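Putative Nitroreductase (Anabaena variabilis ATCC 29413, PDB 3EO7) binds flavin mononucleotide and is probably an oxidoreductase of the nitroreductase family, its single chain carrying two nitroreductase-like regions. Local coordinates at residues L78-Y82 with Y107-V113; A100-G104 with D188-L192; P39-Y43 with N127-R131. All coordinates share one frame; numbering follows the deposited sequence.

Interaction 1: residues L78-Y82 with Y107-V113; sequences LFRSY and YPAEVYV
Helix segment 78-82, which meets the strand of 107-113 through Leu78 and Tyr82, runs nearly antiparallel to it, with the short axes 163° apart and 10.9 Å from each other at closest approach. Tyr82 carries most of the contact. With CG anti to the backbone N (chi1 -153°), its ring reaches away from the helix and passes alongside Val111, whose CG2 lies 3.7 Å from Tyr82 CD2. At the far end the phenol donates a short hydrogen bond, Tyr82 OH to Ala109 O at 2.6 Å, approaching from above the carbonyl plane, 36° out of it. Tyr82 OH also accepts a hydrogen bond from a water, at 2.8 Å, which in turn accepts one from Ala109 N. The buried hydroxyl thus has two partners, and it also packs against Tyr107 CB at 3.6 Å. One turn back along the helix, Leu78 uses its CD2 branch, which meets Val111 CG1 at 3.9 Å and lies 4.3 Å from Val113 CG2. Ala109, Val111 and Val113 all point toward the helix, whereas Glu110 turns to the other face and pairs with Arg172. This is helix 66-82 packing on the antiparallel sheet of the alpha+beta nitroreductase fold, with Tyr107 leading into the FMN pocket.

Interaction 2: residues A100-G104 with D188-L192; sequences APSAG and DTGHL. With FMN (flavin mononucleotide), chain B.
Hydrogen bonds from two successive residues, Ser102 and Ala103, converge on the carboxylate of Asp188. Ala103 N gives Asp188 OD1 an almost straight bond of 2.8 Å (172° at the hydrogen), reaching it on its syn side, tilted somewhat from the carboxylate plane, whereas Ser102 OG donates to Asp188 OD2 at 2.7 Å from well above that plane. Chi1 of 166° swings the hydroxyl anti to the Ser102 nitrogen and so brings it to the carboxylate. Waters add two bridges: one joins Asp188 OD2 to Ala103 O, the other the main-chain oxygens of Pro101 and Asp188. The loop 100-104 and helix 181-202 thereby build one wall of the FMN pocket of this nitroreductase-family protein. Ser102 N binds the ribityl hydroxyl O3' of FMN at 3.0 Å, while Ala103 CB packs 3.6 Å from the flavin carbon C7. Packing contacts add to the wall. Pro101 CG sits over one face of the His191 imidazole in a CH-pi contact, 3.7 Å from the centroid, and the ring is held by Gln465 at ND1 and Tyr503 at NE2. His191 CD2 lies 3.7 Å from FMN C8M. At the next residue, Ala100 CB packs against Leu192 CB at 4.3 Å.

Interaction 3: residues P39-Y43 with N127-R131; sequences PFKEY and NYQCR. With ACT (acetate ion), chain J.
Phe40 and Arg131 form the close-packed part of this contact, the ring and guanidinium planes being only 6° apart. The arginine chain lies over the phenyl face: Arg131 CG stands above the ring centre, 3.5 Å from the centroid, in a CH-pi contact, and Arg131 NE comes to 3.4 Å from Phe40 CG. A bend at chi3 (-64°) then carries the guanidinium past the ring, over Phe40 CB, toward Glu42. Gln129 is held by hydrogen bonds: its NE2 donates to Lys41 O at 2.8 Å along an almost straight line (172°), with the acceptor in the plane of the amide. NE2 also donates to Asn127 OD1, and Gln129 OE1 receives Arg131 NH2 in its carbonyl plane, on a lone pair, so the amide is gripped at both ends and its flip state fixed. Beside it Tyr43 crosses Asn127 at about a right angle, Tyr43 CE1 lying 3.4 Å from Asn127 OD1. The solvent side is looser. There exposed Glu42 folds back at chi2 to form a salt bridge, OE2 to Arg131 NH1 at 2.9 Å, backed by a weak bond from NH2 to OE1. An acetate, probably from the crystallisation liquor, rests nearby with a weak bond from Tyr43 N. The loop 39-43 crosses the end of strand 124-129, Tyr43 stacking on Tyr138 of strand 134-139 and packing against Tyr112 of strand 109-115.

The centres of the contacts lie at increasing distance from the flavin in the order 2, 1, 3. Interactions 1 and 2, with centres 10 Å apart, meet where Tyr107 N and Ser102 OG form a hydrogen bond of 2.9 Å; interaction 2 lines the FMN pocket and interaction 1 reaches it through Tyr107, while Leu192 packs against Tyr82. Interaction 3 has its centre 9 Å from that of interaction 1 and shares its sheet: strands 109-115 and 124-129 are neighbours, joined by Val111 O and Tyr128 N at 2.9 Å, and Tyr112 OH is hydrogen-bonded to Lys41 NZ at 2.8 Å. Interactions 2 and 3 do not touch, their nearest atoms being about 8 Å apart, and the side chain of Cys130 is about 12 Å from the flavin.

Interaction 1: residues L78-Y82 with Y107-V113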
# COMPACT_ATOMS: atom_id res chain seq x y z
N LEU A 78 6.91 5.69 -13.55
CA LEU A 78 5.88 4.67 -13.75
C LEU A 78 6.48 3.27 -13.66
O LEU A 78 5.91 2.37 -13.02
CB LEU A 78 5.13 4.89 -15.03
CG LEU A 78 4.16 6.09 -15.09
CD1 LEU A 78 3.74 6.39 -16.54
CD2 LEU A 78 2.96 5.78 -14.19
N PHE A 79 7.65 3.10 -14.27
CA PHE A 79 8.28 1.77 -14.30
C PHE A 79 8.69 1.27 -12.92
O PHE A 79 8.51 0.09 -12.58
CB PHE A 79 9.46 1.75 -15.25
CG PHE A 79 9.98 0.37 -15.46
CD1 PHE A 79 9.21 -0.56 -16.18
CD2 PHE A 79 11.17 -0.04 -14.87
CE1 PHE A 79 9.65 -1.86 -16.34
CE2 PHE A 79 11.62 -1.34 -15.04
CZ PHE A 79 10.85 -2.25 -15.76
N ARG A 80 9.25 2.16 -12.11
CA ARG A 80 9.69 1.78 -10.79
C ARG A 80 8.47 1.60 -9.88
O ARG A 80 8.56 0.92 -8.88
CB ARG A 80 10.63 2.84 -10.20
CG ARG A 80 11.98 3.03 -10.93
CD ARG A 80 13.03 2.04 -10.46
NE ARG A 80 14.26 2.15 -11.25
CZ ARG A 80 14.69 1.25 -12.16
NH1 ARG A 80 14.03 0.13 -12.43
NH2 ARG A 80 15.84 1.48 -12.79
N SER A 81 7.34 2.21 -10.24
CA SER A 81 6.12 2.10 -9.43
C SER A 81 5.34 0.80 -9.69
O SER A 81 4.89 0.16 -8.74
CB SER A 81 5.16 3.27 -9.68
OG SER A 81 5.69 4.47 -9.18
N TYR A 82 5.12 0.45 -10.96
CA TYR A 82 4.23 -0.66 -11.29
C TYR A 82 4.63 -1.41 -12.55
O TYR A 82 3.81 -2.12 -13.15
CB TYR A 82 2.81 -0.11 -11.41
CG TYR A 82 1.67 -1.05 -11.13
CD1 TYR A 82 1.71 -1.92 -10.03
CD2 TYR A 82 0.54 -1.08 -11.93
CE1 TYR A 82 0.64 -2.77 -9.73
CE2 TYR A 82 -0.52 -1.92 -11.65
CZ TYR A 82 -0.47 -2.78 -10.53
OH TYR A 82 -1.54 -3.62 -10.24
N TYR A 107 -2.95 -8.51 -8.80
CA TYR A 107 -2.84 -7.16 -9.36
C TYR A 107 -4.15 -6.42 -9.59
O TYR A 107 -4.43 -5.96 -10.70
CB TYR A 107 -1.96 -7.16 -10.65
CG TYR A 107 -0.69 -7.86 -10.34
CD1 TYR A 107 0.24 -7.29 -9.49
CD2 TYR A 107 -0.46 -9.16 -10.80
CE1 TYR A 107 1.41 -7.97 -9.13
CE2 TYR A 107 0.69 -9.84 -10.44
CZ TYR A 107 1.62 -9.25 -9.60
OH TYR A 107 2.74 -9.96 -9.21
N PRO A 108 -4.92 -6.23 -8.51
CA PRO A 108 -6.17 -5.47 -8.61
C PRO A 108 -5.97 -4.00 -9.02
O PRO A 108 -6.85 -3.41 -9.66
CB PRO A 108 -6.76 -5.56 -7.18
CG PRO A 108 -5.54 -5.74 -6.30
CD PRO A 108 -4.65 -6.66 -7.13
N ALA A 109 -4.82 -3.41 -8.70
CA ALA A 109 -4.61 -1.99 -8.99
C ALA A 109 -4.36 -1.68 -10.46
O ALA A 109 -3.72 -2.47 -11.17
CB ALA A 109 -3.45 -1.41 -8.12
N GLU A 110 -4.93 -0.55 -10.90
CA GLU A 110 -4.70 -0.01 -12.24
C GLU A 110 -4.23 1.42 -12.03
O GLU A 110 -4.76 2.14 -11.17
CB GLU A 110 -5.97 0.02 -13.13
CG GLU A 110 -6.21 -1.28 -13.80
CD GLU A 110 -5.19 -1.57 -14.87
OE1 GLU A 110 -4.85 -0.69 -15.72
OE2 GLU A 110 -4.75 -2.74 -14.91
N VAL A 111 -3.24 1.81 -12.83
CA VAL A 111 -2.66 3.13 -12.78
C VAL A 111 -3.09 3.94 -13.99
O VAL A 111 -2.89 3.52 -15.14
CB VAL A 111 -1.12 3.05 -12.70
CG1 VAL A 111 -0.47 4.46 -12.86
CG2 VAL A 111 -0.68 2.36 -11.37
N TYR A 112 -3.63 5.12 -13.70
CA TYR A 112 -3.98 6.08 -14.72
C TYR A 112 -3.18 7.36 -14.53
O TYR A 112 -2.81 7.69 -13.43
CB TYR A 112 -5.46 6.44 -14.62
CG TYR A 112 -6.37 5.28 -14.89
CD1 TYR A 112 -6.70 4.39 -13.89
CD2 TYR A 112 -6.88 5.08 -16.16
CE1 TYR A 112 -7.50 3.29 -14.14
CE2 TYR A 112 -7.69 3.98 -16.44
CZ TYR A 112 -8.02 3.11 -15.43
OH TYR A 112 -8.83 2.04 -15.72
N VAL A 113 -2.94 8.06 -15.64
CA VAL A 113 -2.37 9.39 -15.58
C VAL A 113 -3.39 10.35 -16.18
O VAL A 113 -3.94 10.11 -17.28
CB VAL A 113 -1.04 9.52 -16.35
CG1 VAL A 113 -0.57 10.97 -16.40
CG2 VAL A 113 0.06 8.63 -15.73
O HOH W 1 -2.13 -4.48 -7.63

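Interaction 2: residues A100-G104 with D188-L192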
# COMPACT_ATOMS: atom_id res chain seq x y z
N ALA A 100 5.38 -3.67 -7.57
CA ALA A 100 4.58 -3.76 -6.37
C ALA A 100 4.14 -5.23 -6.16
O ALA A 100 3.73 -5.87 -7.13
CB ALA A 100 3.32 -2.90 -6.48
N PRO A 101 4.23 -5.73 -4.91
CA PRO A 101 3.73 -7.07 -4.57
C PRO A 101 2.20 -7.02 -4.60
O PRO A 101 1.61 -5.95 -4.64
CB PRO A 101 4.24 -7.30 -3.15
CG PRO A 101 4.34 -5.89 -2.57
CD PRO A 101 4.80 -5.04 -3.72
N SER A 102 1.57 -8.18 -4.63
CA SER A 102 0.10 -8.26 -4.64
C SER A 102 -0.32 -9.60 -4.09
O SER A 102 0.25 -10.64 -4.48
CB SER A 102 -0.46 -8.14 -6.06
OG SER A 102 -1.82 -8.53 -6.16
N ALA A 103 -1.29 -9.57 -3.18
CA ALA A 103 -1.84 -10.82 -2.59
C ALA A 103 -2.29 -11.72 -3.73
O ALA A 103 -3.07 -11.33 -4.62
CB ALA A 103 -3.00 -10.49 -1.67
N GLY A 104 -1.77 -12.95 -3.74
CA GLY A 104 -2.09 -13.92 -4.76
C GLY A 104 -1.52 -13.66 -6.14
O GLY A 104 -1.84 -14.40 -7.10
N ASP A 188 -2.67 -4.16 -1.28
CA ASP A 188 -1.94 -4.16 -2.56
C ASP A 188 -1.74 -2.72 -3.06
O ASP A 188 -0.66 -2.33 -3.52
CB ASP A 188 -2.71 -4.91 -3.65
CG ASP A 188 -2.70 -6.42 -3.49
OD1 ASP A 188 -2.16 -6.96 -2.50
OD2 ASP A 188 -3.28 -7.07 -4.40
N THR A 189 -2.83 -1.95 -3.00
CA THR A 189 -2.80 -0.58 -3.44
C THR A 189 -1.84 0.23 -2.58
O THR A 189 -1.07 1.00 -3.12
CB THR A 189 -4.19 0.01 -3.48
OG1 THR A 189 -4.99 -0.72 -4.44
CG2 THR A 189 -4.15 1.50 -3.84
N GLY A 190 -1.85 0.04 -1.25
CA GLY A 190 -0.92 0.73 -0.38
C GLY A 190 0.53 0.47 -0.73
O GLY A 190 1.34 1.38 -0.70
N HIS A 191 0.85 -0.77 -1.11
CA HIS A 191 2.21 -1.11 -1.54
C HIS A 191 2.59 -0.28 -2.77
O HIS A 191 3.71 0.27 -2.85
CB HIS A 191 2.38 -2.61 -1.84
CG HIS A 191 2.62 -3.47 -0.63
ND1 HIS A 191 3.88 -3.71 -0.13
CD2 HIS A 191 1.76 -4.11 0.21
CE1 HIS A 191 3.79 -4.49 0.94
NE2 HIS A 191 2.52 -4.76 1.16
N LEU A 192 1.68 -0.20 -3.73
CA LEU A 192 1.90 0.64 -4.92
C LEU A 192 2.09 2.12 -4.54
O LEU A 192 2.96 2.80 -5.09
CB LEU A 192 0.73 0.46 -5.88
CG LEU A 192 0.67 1.41 -7.08
CD1 LEU A 192 1.95 1.31 -7.91
CD2 LEU A 192 -0.57 0.97 -7.91
N1 FMN B . 3.00 -14.32 0.08
C2 FMN B . 2.84 -15.50 0.79
O2 FMN B . 3.58 -16.46 0.60
N3 FMN B . 1.84 -15.70 1.70
C4 FMN B . 0.90 -14.74 1.95
O4 FMN B . 0.13 -14.90 2.92
C4A FMN B . 1.03 -13.53 1.27
N5 FMN B . 0.08 -12.55 1.44
C5A FMN B . 0.26 -11.29 0.82
C6 FMN B . -0.61 -10.23 1.05
C7 FMN B . -0.45 -9.00 0.42
C7M FMN B . -1.35 -7.81 0.79
C8 FMN B . 0.61 -8.81 -0.47
C8M FMN B . 0.95 -7.45 -1.03
C9 FMN B . 1.51 -9.87 -0.72
C9A FMN B . 1.33 -11.11 -0.07
N10 FMN B . 2.21 -12.15 -0.33
C10 FMN B . 2.07 -13.34 0.34
C1' FMN B . 3.22 -12.09 -1.45
C2' FMN B . 2.60 -12.28 -2.82
O2' FMN B . 2.37 -13.69 -3.06
C3' FMN B . 3.53 -11.68 -3.88
O3' FMN B . 3.58 -10.26 -3.73
C4' FMN B . 3.18 -12.07 -5.32
O4' FMN B . 3.28 -13.51 -5.51
C5' FMN B . 4.08 -11.34 -6.30
O5' FMN B . 5.44 -11.63 -6.07
P FMN B . 6.50 -10.50 -5.75
O1P FMN B . 6.11 -9.86 -4.43
O2P FMN B . 7.83 -11.23 -5.67
O3P FMN B . 6.51 -9.48 -6.86
O HOH W 2 -0.06 -3.93 -5.83
O HOH W 3 -4.96 -9.26 -4.42

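Interaction 3: residues P39-Y43 with N127-R131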
# COMPACT_ATOMS: atom_id res chain seq x y z
N PRO A 39 -4.88 -9.65 -15.76
CA PRO A 39 -4.75 -8.45 -14.94
C PRO A 39 -4.20 -7.22 -15.69
O PRO A 39 -3.32 -6.52 -15.21
CB PRO A 39 -3.82 -8.94 -13.82
CG PRO A 39 -2.90 -9.86 -14.53
CD PRO A 39 -3.70 -10.52 -15.63
N PHE A 40 -4.73 -6.98 -16.88
CA PHE A 40 -4.35 -5.83 -17.67
C PHE A 40 -5.63 -5.35 -18.36
O PHE A 40 -6.49 -6.17 -18.69
CB PHE A 40 -3.34 -6.21 -18.77
CG PHE A 40 -2.17 -7.03 -18.28
CD1 PHE A 40 -1.11 -6.44 -17.59
CD2 PHE A 40 -2.13 -8.40 -18.52
CE1 PHE A 40 -0.01 -7.21 -17.17
CE2 PHE A 40 -1.06 -9.16 -18.08
CZ PHE A 40 -0.01 -8.56 -17.39
N LYS A 41 -5.72 -4.05 -18.66
CA LYS A 41 -6.85 -3.52 -19.42
C LYS A 41 -6.50 -3.37 -20.90
O LYS A 41 -5.38 -2.97 -21.26
CB LYS A 41 -7.33 -2.17 -18.89
CG LYS A 41 -7.89 -2.22 -17.48
CD LYS A 41 -8.58 -0.94 -17.04
CE LYS A 41 -9.83 -0.57 -17.83
NZ LYS A 41 -10.63 0.51 -17.17
N GLU A 42 -7.48 -3.65 -21.76
CA GLU A 42 -7.33 -3.49 -23.21
C GLU A 42 -8.07 -2.26 -23.68
O GLU A 42 -9.17 -1.97 -23.21
CB GLU A 42 -7.94 -4.68 -23.95
CG GLU A 42 -7.44 -6.01 -23.49
CD GLU A 42 -5.99 -6.26 -23.87
OE1 GLU A 42 -5.38 -5.39 -24.54
OE2 GLU A 42 -5.49 -7.34 -23.50
N TYR A 43 -7.46 -1.52 -24.59
CA TYR A 43 -8.10 -0.35 -25.20
C TYR A 43 -8.10 -0.54 -26.72
O TYR A 43 -7.09 -0.90 -27.32
CB TYR A 43 -7.42 0.93 -24.80
CG TYR A 43 -7.64 1.25 -23.37
CD1 TYR A 43 -6.84 0.69 -22.38
CD2 TYR A 43 -8.69 2.09 -22.98
CE1 TYR A 43 -7.06 0.97 -21.08
CE2 TYR A 43 -8.89 2.37 -21.65
CZ TYR A 43 -8.08 1.77 -20.71
OH TYR A 43 -8.29 2.06 -19.40
N ASN A 127 -4.10 5.40 -19.64
CA ASN A 127 -3.99 4.19 -18.86
C ASN A 127 -2.55 3.68 -18.98
O ASN A 127 -2.01 3.58 -20.10
CB ASN A 127 -4.96 3.12 -19.34
CG ASN A 127 -4.80 1.82 -18.59
OD1 ASN A 127 -4.24 0.88 -19.13
ND2 ASN A 127 -5.21 1.78 -17.30
N TYR A 128 -1.95 3.31 -17.87
CA TYR A 128 -0.61 2.74 -17.86
C TYR A 128 -0.66 1.23 -18.21
O TYR A 128 -1.27 0.44 -17.52
CB TYR A 128 0.11 2.96 -16.50
CG TYR A 128 1.49 2.32 -16.53
CD1 TYR A 128 2.46 2.75 -17.44
CD2 TYR A 128 1.80 1.26 -15.69
CE1 TYR A 128 3.70 2.10 -17.53
CE2 TYR A 128 3.05 0.64 -15.73
CZ TYR A 128 3.99 1.05 -16.66
OH TYR A 128 5.19 0.41 -16.68
N GLN A 129 0.01 0.87 -19.28
CA GLN A 129 0.06 -0.51 -19.76
C GLN A 129 1.36 -1.16 -19.30
O GLN A 129 2.42 -0.90 -19.87
CB GLN A 129 -0.00 -0.49 -21.28
CG GLN A 129 -1.33 -0.06 -21.82
CD GLN A 129 -2.34 -1.18 -21.77
OE1 GLN A 129 -2.05 -2.29 -22.20
NE2 GLN A 129 -3.52 -0.91 -21.22
N CYS A 130 1.28 -1.96 -18.26
CA CYS A 130 2.41 -2.68 -17.68
C CYS A 130 3.08 -3.57 -18.71
O CYS A 130 4.30 -3.67 -18.74
CB CYS A 130 1.94 -3.55 -16.50
SG CYS A 130 1.28 -2.65 -15.08
N ARG A 131 2.30 -4.19 -19.59
CA ARG A 131 2.85 -5.16 -20.55
C ARG A 131 3.84 -4.60 -21.54
O ARG A 131 4.77 -5.29 -21.95
CB ARG A 131 1.72 -5.86 -21.32
CG ARG A 131 1.00 -6.89 -20.49
CD ARG A 131 -0.22 -7.35 -21.26
NE ARG A 131 -1.11 -6.19 -21.41
CZ ARG A 131 -2.24 -6.17 -22.09
NH1 ARG A 131 -2.68 -7.27 -22.68
NH2 ARG A 131 -2.94 -5.03 -22.14
C ACT J . -4.24 -2.13 -25.88
O ACT J . -4.01 -1.97 -24.65
OXT ACT J . -4.83 -3.18 -26.19
CH3 ACT J . -3.86 -1.13 -26.93
O HOH W 4 -3.87 -1.75 -17.95